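PDB 5HQA: alpha-glucosidase from Pseudoalteromonas sp. K8, which probably hydrolyses alpha-glucosidic linkages as a calcium-binding, chloride-activated family 97 glycoside hydrolase, here holding the inhibitor acarbose. Local coordinates for residues 187-199 and 207-220. Residues are numbered along the deposited sequence; the frame is centred on the assembly and turned at random.
Sequences AALVDYAAMVLNQ and ADLTPWSSGVAVKK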
ATOM      1  N   ALA A 187     -11.836  -1.387   3.934  1.00 11.24           N
ATOM      2  CA  ALA A 187     -11.484  -2.636   3.278  1.00 10.72           C
ATOM      3  C   ALA A 187     -12.516  -2.977   2.213  1.00 11.29           C
ATOM      4  O   ALA A 187     -13.712  -2.711   2.385  1.00 10.94           O
ATOM      5  CB  ALA A 187     -11.369  -3.789   4.298  1.00 10.43           C
ATOM      6  N   ALA A 188     -12.036  -3.575   1.116  1.00 10.30           N
ATOM      7  CA  ALA A 188     -12.874  -4.034   0.006  1.00 12.17           C
ATOM      8  C   ALA A 188     -13.619  -2.864  -0.639  1.00 11.64           C
ATOM      9  O   ALA A 188     -14.850  -2.848  -0.745  1.00 12.40           O
ATOM     10  CB  ALA A 188     -13.851  -5.136   0.457  1.00 11.07           C
ATOM     11  N   LEU A 189     -12.847  -1.879  -1.092  1.00 11.73           N
ATOM     12  CA  LEU A 189     -13.422  -0.695  -1.736  1.00 11.64           C
ATOM     13  C   LEU A 189     -13.774  -1.065  -3.172  1.00 11.97           C
ATOM     14  O   LEU A 189     -12.916  -1.050  -4.059  1.00 11.47           O
ATOM     15  CB  LEU A 189     -12.450   0.477  -1.669  1.00 10.12           C
ATOM     16  CG  LEU A 189     -12.848   1.754  -2.406  1.00 10.26           C
ATOM     17  CD1 LEU A 189     -14.213   2.282  -1.949  1.00 10.66           C
ATOM     18  CD2 LEU A 189     -11.761   2.813  -2.201  1.00  9.79           C
ATOM     19  N   VAL A 190     -15.043  -1.422  -3.387  1.00 11.23           N
ATOM     20  CA  VAL A 190     -15.548  -1.946  -4.652  1.00 12.18           C
ATOM     21  C   VAL A 190     -16.819  -1.191  -5.013  1.00 14.58           C
ATOM     22  O   VAL A 190     -17.748  -1.124  -4.201  1.00 15.03           O
ATOM     23  CB  VAL A 190     -15.853  -3.454  -4.563  1.00 13.70           C
ATOM     24  CG1 VAL A 190     -16.429  -3.960  -5.886  1.00 14.57           C
ATOM     25  CG2 VAL A 190     -14.605  -4.231  -4.180  1.00 14.52           C
ATOM     26  N   ASP A 191     -16.864  -0.636  -6.227  1.00 12.94           N
ATOM     27  CA  ASP A 191     -18.047   0.070  -6.739  1.00 13.18           C
ATOM     28  C   ASP A 191     -18.558   1.119  -5.748  1.00 13.93           C
ATOM     29  O   ASP A 191     -19.752   1.208  -5.454  1.00 13.86           O
ATOM     30  CB  ASP A 191     -19.166  -0.911  -7.101  1.00 12.98           C
ATOM     31  CG  ASP A 191     -20.314  -0.230  -7.831  1.00 19.68           C
ATOM     32  OD1 ASP A 191     -20.027   0.706  -8.612  1.00 17.56           O
ATOM     33  OD2 ASP A 191     -21.493  -0.602  -7.611  1.00 17.80           O
ATOM     34  N   TYR A 192     -17.638   1.929  -5.238  1.00 12.70           N
ATOM     35  CA  TYR A 192     -17.975   2.916  -4.227  1.00 12.38           C
ATOM     36  C   TYR A 192     -16.881   3.971  -4.251  1.00 12.44           C
ATOM     37  O   TYR A 192     -15.818   3.769  -4.843  1.00 11.48           O
ATOM     38  CB  TYR A 192     -18.095   2.255  -2.854  1.00 10.91           C
ATOM     39  CG  TYR A 192     -18.967   2.956  -1.824  1.00 12.16           C
ATOM     40  CD1 TYR A 192     -20.344   2.722  -1.770  1.00 11.97           C
ATOM     41  CD2 TYR A 192     -18.402   3.804  -0.865  1.00 12.44           C
ATOM     42  CE1 TYR A 192     -21.138   3.337  -0.805  1.00 11.61           C
ATOM     43  CE2 TYR A 192     -19.189   4.419   0.110  1.00 12.21           C
ATOM     44  CZ  TYR A 192     -20.554   4.181   0.128  1.00 11.57           C
ATOM     45  OH  TYR A 192     -21.329   4.782   1.090  1.00 12.34           O
ATOM     46  N   ALA A 193     -17.164   5.107  -3.626  1.00 11.09           N
ATOM     47  CA  ALA A 193     -16.208   6.206  -3.551  1.00 12.09           C
ATOM     48  C   ALA A 193     -15.312   6.035  -2.330  1.00 12.74           C
ATOM     49  O   ALA A 193     -15.775   5.617  -1.266  1.00 11.97           O
ATOM     50  CB  ALA A 193     -16.941   7.548  -3.476  1.00 10.72           C
ATOM     51  N   ALA A 194     -14.030   6.375  -2.478  1.00 10.61           N
ATOM     52  CA  ALA A 194     -13.121   6.282  -1.341  1.00  9.82           C
ATOM     53  C   ALA A 194     -13.545   7.236  -0.233  1.00 12.71           C
ATOM     54  O   ALA A 194     -14.089   8.314  -0.480  1.00 12.51           O
ATOM     55  CB  ALA A 194     -11.680   6.599  -1.750  1.00  8.87           C
ATOM     56  N   MET A 195     -13.270   6.828   1.003  1.00 10.13           N
ATOM     57  CA  MET A 195     -13.535   7.643   2.179  1.00  9.69           C
ATOM     58  C   MET A 195     -12.298   8.466   2.527  1.00 14.30           C
ATOM     59  O   MET A 195     -11.202   7.923   2.696  1.00 13.69           O
ATOM     60  CB  MET A 195     -13.934   6.752   3.353  1.00 11.31           C
ATOM     61  CG  MET A 195     -14.205   7.500   4.644  1.00 14.19           C
ATOM     62  SD  MET A 195     -14.675   6.338   5.960  1.00 16.94           S
ATOM     63  CE  MET A 195     -13.122   5.472   6.273  1.00 16.10           C
ATOM     64  N   VAL A 196     -12.484   9.769   2.620  1.00 10.31           N
ATOM     65  CA  VAL A 196     -11.557  10.703   3.238  1.00  9.83           C
ATOM     66  C   VAL A 196     -12.148  11.061   4.598  1.00 12.39           C
ATOM     67  O   VAL A 196     -13.362  10.960   4.790  1.00 13.00           O
ATOM     68  CB  VAL A 196     -11.421  11.917   2.291  1.00 13.66           C
ATOM     69  CG1 VAL A 196     -11.119  13.190   3.017  1.00 12.35           C
ATOM     70  CG2 VAL A 196     -10.435  11.596   1.156  1.00 11.05           C
ATOM     71  N   LEU A 197     -11.314  11.445   5.567  1.00  9.18           N
ATOM     72  CA  LEU A 197     -11.820  11.790   6.894  1.00  8.04           C
ATOM     73  C   LEU A 197     -11.800  13.300   7.079  1.00  9.90           C
ATOM     74  O   LEU A 197     -10.757  13.937   6.917  1.00 10.57           O
ATOM     75  CB  LEU A 197     -11.011  11.114   8.002  1.00  9.85           C
ATOM     76  CG  LEU A 197     -11.094   9.586   7.979  1.00 11.79           C
ATOM     77  CD1 LEU A 197     -10.231   8.978   9.081  1.00 12.11           C
ATOM     78  CD2 LEU A 197     -12.555   9.135   8.084  1.00 11.57           C
ATOM     79  N   ASN A 198     -12.945  13.862   7.456  1.00  8.91           N
ATOM     80  CA  ASN A 198     -13.140  15.305   7.545  1.00  8.58           C
ATOM     81  C   ASN A 198     -13.473  15.622   8.996  1.00  8.81           C
ATOM     82  O   ASN A 198     -14.540  15.240   9.483  1.00 10.46           O
ATOM     83  CB  ASN A 198     -14.266  15.726   6.597  1.00 10.45           C
ATOM     84  CG  ASN A 198     -14.507  17.225   6.569  1.00 11.76           C
ATOM     85  OD1 ASN A 198     -14.138  17.959   7.482  1.00 11.02           O
ATOM     86  ND2 ASN A 198     -15.164  17.680   5.510  1.00 13.33           N
ATOM     87  N   GLN A 199     -12.567  16.300   9.699  1.00  8.78           N
ATOM     88  CA  GLN A 199     -12.810  16.595  11.104  1.00  9.65           C
ATOM     89  C   GLN A 199     -13.846  17.712  11.212  1.00 12.37           C
ATOM     90  O   GLN A 199     -13.631  18.821  10.705  1.00 11.40           O
ATOM     91  CB  GLN A 199     -11.517  16.977  11.822  1.00 10.58           C
ATOM     92  CG  GLN A 199     -11.716  17.001  13.336  1.00  9.86           C
ATOM     93  CD  GLN A 199     -10.437  17.187  14.136  1.00 14.58           C
ATOM     94  OE1 GLN A 199     -10.494  17.345  15.355  1.00 16.06           O
ATOM     95  NE2 GLN A 199      -9.280  17.158  13.467  1.00 12.76           N
ATOM     96  N   ALA A 207     -17.005  10.696   7.634  1.00 10.54           N
ATOM     97  CA  ALA A 207     -16.740  10.174   6.298  1.00 11.22           C
ATOM     98  C   ALA A 207     -17.018  11.249   5.256  1.00 13.60           C
ATOM     99  O   ALA A 207     -18.063  11.910   5.282  1.00 13.97           O
ATOM    100  CB  ALA A 207     -17.600   8.937   6.021  1.00 12.13           C
ATOM    101  N   ASP A 208     -16.067  11.433   4.347  1.00 11.28           N
ATOM    102  CA  ASP A 208     -16.155  12.435   3.288  1.00 11.40           C
ATOM    103  C   ASP A 208     -15.857  11.684   1.991  1.00 11.24           C
ATOM    104  O   ASP A 208     -14.694  11.416   1.681  1.00 11.52           O
ATOM    105  CB  ASP A 208     -15.164  13.568   3.561  1.00 13.14           C
ATOM    106  CG  ASP A 208     -15.304  14.731   2.592  1.00 19.15           C
ATOM    107  OD1 ASP A 208     -15.572  14.493   1.393  1.00 17.93           O
ATOM    108  OD2 ASP A 208     -15.117  15.892   3.031  1.00 22.01           O
ATOM    109  N   LEU A 209     -16.900  11.299   1.259  1.00 10.55           N
ATOM    110  CA  LEU A 209     -16.733  10.425   0.103  1.00 11.09           C
ATOM    111  C   LEU A 209     -16.250  11.227  -1.098  1.00 11.89           C
ATOM    112  O   LEU A 209     -16.800  12.283  -1.406  1.00 12.50           O
ATOM    113  CB  LEU A 209     -18.048   9.722  -0.231  1.00  9.50           C
ATOM    114  CG  LEU A 209     -18.591   8.812   0.873  1.00  9.60           C
ATOM    115  CD1 LEU A 209     -19.823   8.082   0.376  1.00 11.13           C
ATOM    116  CD2 LEU A 209     -17.526   7.803   1.331  1.00  9.36           C
ATOM    117  N   THR A 210     -15.238  10.722  -1.784  1.00 10.04           N
ATOM    118  CA  THR A 210     -14.693  11.450  -2.926  1.00 10.17           C
ATOM    119  C   THR A 210     -15.682  11.420  -4.084  1.00  9.76           C
ATOM    120  O   THR A 210     -16.066  10.333  -4.529  1.00 11.37           O
ATOM    121  CB  THR A 210     -13.359  10.843  -3.331  1.00 11.05           C
ATOM    122  OG1 THR A 210     -12.453  10.947  -2.227  1.00 10.76           O
ATOM    123  CG2 THR A 210     -12.791  11.595  -4.517  1.00 10.48           C
ATOM    124  N   PRO A 211     -16.117  12.563  -4.598  1.00  9.97           N
ATOM    125  CA  PRO A 211     -17.283  12.596  -5.484  1.00 10.57           C
ATOM    126  C   PRO A 211     -16.935  12.468  -6.963  1.00 13.65           C
ATOM    127  O   PRO A 211     -15.785  12.622  -7.385  1.00 13.76           O
ATOM    128  CB  PRO A 211     -17.864  13.984  -5.207  1.00 11.73           C
ATOM    129  CG  PRO A 211     -16.642  14.815  -4.971  1.00 13.66           C
ATOM    130  CD  PRO A 211     -15.713  13.915  -4.175  1.00 13.37           C
ATOM    131  N   TRP A 212     -17.977  12.203  -7.748  1.00 11.56           N
ATOM    132  CA  TRP A 212     -17.958  12.407  -9.188  1.00 12.64           C
ATOM    133  C   TRP A 212     -17.844  13.894  -9.510  1.00 14.94           C
ATOM    134  O   TRP A 212     -18.166  14.754  -8.687  1.00 14.91           O
ATOM    135  CB  TRP A 212     -19.251  11.892  -9.824  1.00 14.19           C
ATOM    136  CG  TRP A 212     -19.440  10.405  -9.817  1.00 13.08           C
ATOM    137  CD1 TRP A 212     -19.842   9.622  -8.771  1.00 12.27           C
ATOM    138  CD2 TRP A 212     -19.269   9.531 -10.934  1.00 13.53           C
ATOM    139  NE1 TRP A 212     -19.913   8.303  -9.169  1.00 12.98           N
ATOM    140  CE2 TRP A 212     -19.567   8.224 -10.495  1.00 13.93           C
ATOM    141  CE3 TRP A 212     -18.885   9.727 -12.268  1.00 13.96           C
ATOM    142  CZ2 TRP A 212     -19.497   7.119 -11.340  1.00 15.20           C
ATOM    143  CZ3 TRP A 212     -18.817   8.622 -13.113  1.00 17.06           C
ATOM    144  CH2 TRP A 212     -19.123   7.336 -12.642  1.00 15.00           C
ATOM    145  N   SER A 213     -17.434  14.194 -10.751  1.00 14.19           N
ATOM    146  CA  SER A 213     -17.394  15.589 -11.188  1.00 17.69           C
ATOM    147  C   SER A 213     -18.766  16.243 -11.098  1.00 18.78           C
ATOM    148  O   SER A 213     -18.866  17.446 -10.836  1.00 18.04           O
ATOM    149  CB  SER A 213     -16.867  15.681 -12.618  1.00 19.11           C
ATOM    150  OG  SER A 213     -17.658  14.879 -13.481  1.00 31.79           O
ATOM    151  N   SER A 214     -19.833  15.465 -11.303  1.00 16.86           N
ATOM    152  CA  SER A 214     -21.192  15.989 -11.211  1.00 19.81           C
ATOM    153  C   SER A 214     -21.573  16.374  -9.789  1.00 21.81           C
ATOM    154  O   SER A 214     -22.543  17.114  -9.602  1.00 27.35           O
ATOM    155  CB  SER A 214     -22.189  14.961 -11.742  1.00 23.47           C
ATOM    156  OG  SER A 214     -22.364  13.915 -10.794  1.00 29.24           O
ATOM    157  N   GLY A 215     -20.855  15.882  -8.785  1.00 17.85           N
ATOM    158  CA  GLY A 215     -21.055  16.289  -7.412  1.00 17.05           C
ATOM    159  C   GLY A 215     -21.587  15.205  -6.501  1.00 15.99           C
ATOM    160  O   GLY A 215     -21.421  15.313  -5.280  1.00 17.23           O
ATOM    161  N   VAL A 216     -22.237  14.173  -7.038  1.00 16.58           N
ATOM    162  CA  VAL A 216     -22.698  13.085  -6.180  1.00 15.12           C
ATOM    163  C   VAL A 216     -21.528  12.163  -5.867  1.00 14.10           C
ATOM    164  O   VAL A 216     -20.507  12.151  -6.562  1.00 14.63           O
ATOM    165  CB  VAL A 216     -23.871  12.308  -6.804  1.00 16.74           C
ATOM    166  CG1 VAL A 216     -25.014  13.262  -7.177  1.00 17.94           C
ATOM    167  CG2 VAL A 216     -23.415  11.476  -8.002  1.00 13.03           C
ATOM    168  N   ALA A 217     -21.675  11.390  -4.789  1.00 14.19           N
ATOM    169  CA  ALA A 217     -20.596  10.508  -4.355  1.00 13.52           C
ATOM    170  C   ALA A 217     -20.703   9.113  -4.971  1.00 16.17           C
ATOM    171  O   ALA A 217     -19.745   8.629  -5.582  1.00 15.01           O
ATOM    172  CB  ALA A 217     -20.569  10.418  -2.827  1.00 12.52           C
ATOM    173  N   VAL A 218     -21.842   8.437  -4.794  1.00 12.24           N
ATOM    174  CA  VAL A 218     -21.956   7.028  -5.179  1.00 11.87           C
ATOM    175  C   VAL A 218     -23.274   6.800  -5.896  1.00 15.01           C
ATOM    176  O   VAL A 218     -24.338   7.141  -5.370  1.00 15.85           O
ATOM    177  CB  VAL A 218     -21.866   6.074  -3.973  1.00 12.35           C
ATOM    178  CG1 VAL A 218     -21.907   4.615  -4.462  1.00 13.49           C
ATOM    179  CG2 VAL A 218     -20.614   6.345  -3.145  1.00 10.99           C
ATOM    180  N   LYS A 219     -23.207   6.180  -7.071  1.00 12.95           N
ATOM    181  CA  LYS A 219     -24.385   5.783  -7.825  1.00 14.10           C
ATOM    182  C   LYS A 219     -24.660   4.302  -7.589  1.00 16.35           C
ATOM    183  O   LYS A 219     -23.774   3.464  -7.790  1.00 17.25           O
ATOM    184  CB  LYS A 219     -24.172   6.060  -9.314  1.00 15.53           C
ATOM    185  CG  LYS A 219     -23.806   7.508  -9.626  1.00 15.90           C
ATOM    186  CD  LYS A 219     -23.362   7.684 -11.080  1.00 19.48           C
ATOM    187  CE  LYS A 219     -23.021   9.133 -11.388  1.00 20.01           C
ATOM    188  NZ  LYS A 219     -22.507   9.302 -12.777  1.00 25.52           N
ATOM    189  N   LYS A 220     -25.877   3.982  -7.150  1.00 14.16           N
ATOM    190  CA  LYS A 220     -26.296   2.604  -6.946  1.00 14.65           C
ATOM    191  C   LYS A 220     -27.685   2.402  -7.539  1.00 20.22           C
ATOM    192  O   LYS A 220     -28.464   3.345  -7.705  1.00 20.16           O
ATOM    193  CB  LYS A 220     -26.321   2.221  -5.453  1.00 14.01           C
ATOM    194  CG  LYS A 220     -24.959   2.223  -4.766  1.00 16.90           C
ATOM    195  CD  LYS A 220     -24.104   1.031  -5.206  1.00 14.37           C
ATOM    196  CE  LYS A 220     -22.874   0.895  -4.321  1.00 13.70           C
ATOM    197  NZ  LYS A 220     -22.086  -0.324  -4.664  1.00 14.59           N
TER
HETATM  198  O   HOH W   1     -20.331  -0.651  -2.419  1.00 18.94           O
HETATM  199  O   HOH W   2     -23.596   0.341  -9.041  1.00 31.36           O
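Tyr192 reaches across to Val218 and Leu209. With CG anti to the backbone N (chi1 -155°), CB carries the ring over to the other segment, beneath Val218. Branched Val218 suits this place: CG2 sits over the ring centre, 3.7 Å from the Tyr192 centroid, in a CH-pi contact, while CG1 touches CD1. Farther out, CE2 meets Leu209 CD1 at 3.7 Å, and OH, brushed by the same methyl, hydrogen-bonds Glu128. An alanine here would probably leave both aliphatic side chains facing a gap and Glu128 without its hydroxyl partner. Lys220 is long enough to pass the ring's edge, and its NZ grips Asp191 twice, at O (2.9 Å) and, from above the carboxylate plane, at OD2 (3.0 Å). Ala193 is small enough for its CB to lie 3.1 Å from Thr210 O. In the antiparallel hairpin 195-199/204-209, Val196 and Asp208 exchange two backbone bonds; Thr210 N to Ala194 O (3.0 Å) continues the pairing just past the strand ends. Asn198 ND2 donates to the anti lone pair of Asp208 OD2; Arg200 binds Asn198 OD1, and Arg148 salt-bridges Asp208 OD1. Apolar packing and paired polar groups thus probably together fix loop 188-194 against strand 218-221 and the hairpin, away from the sugar and metal sites.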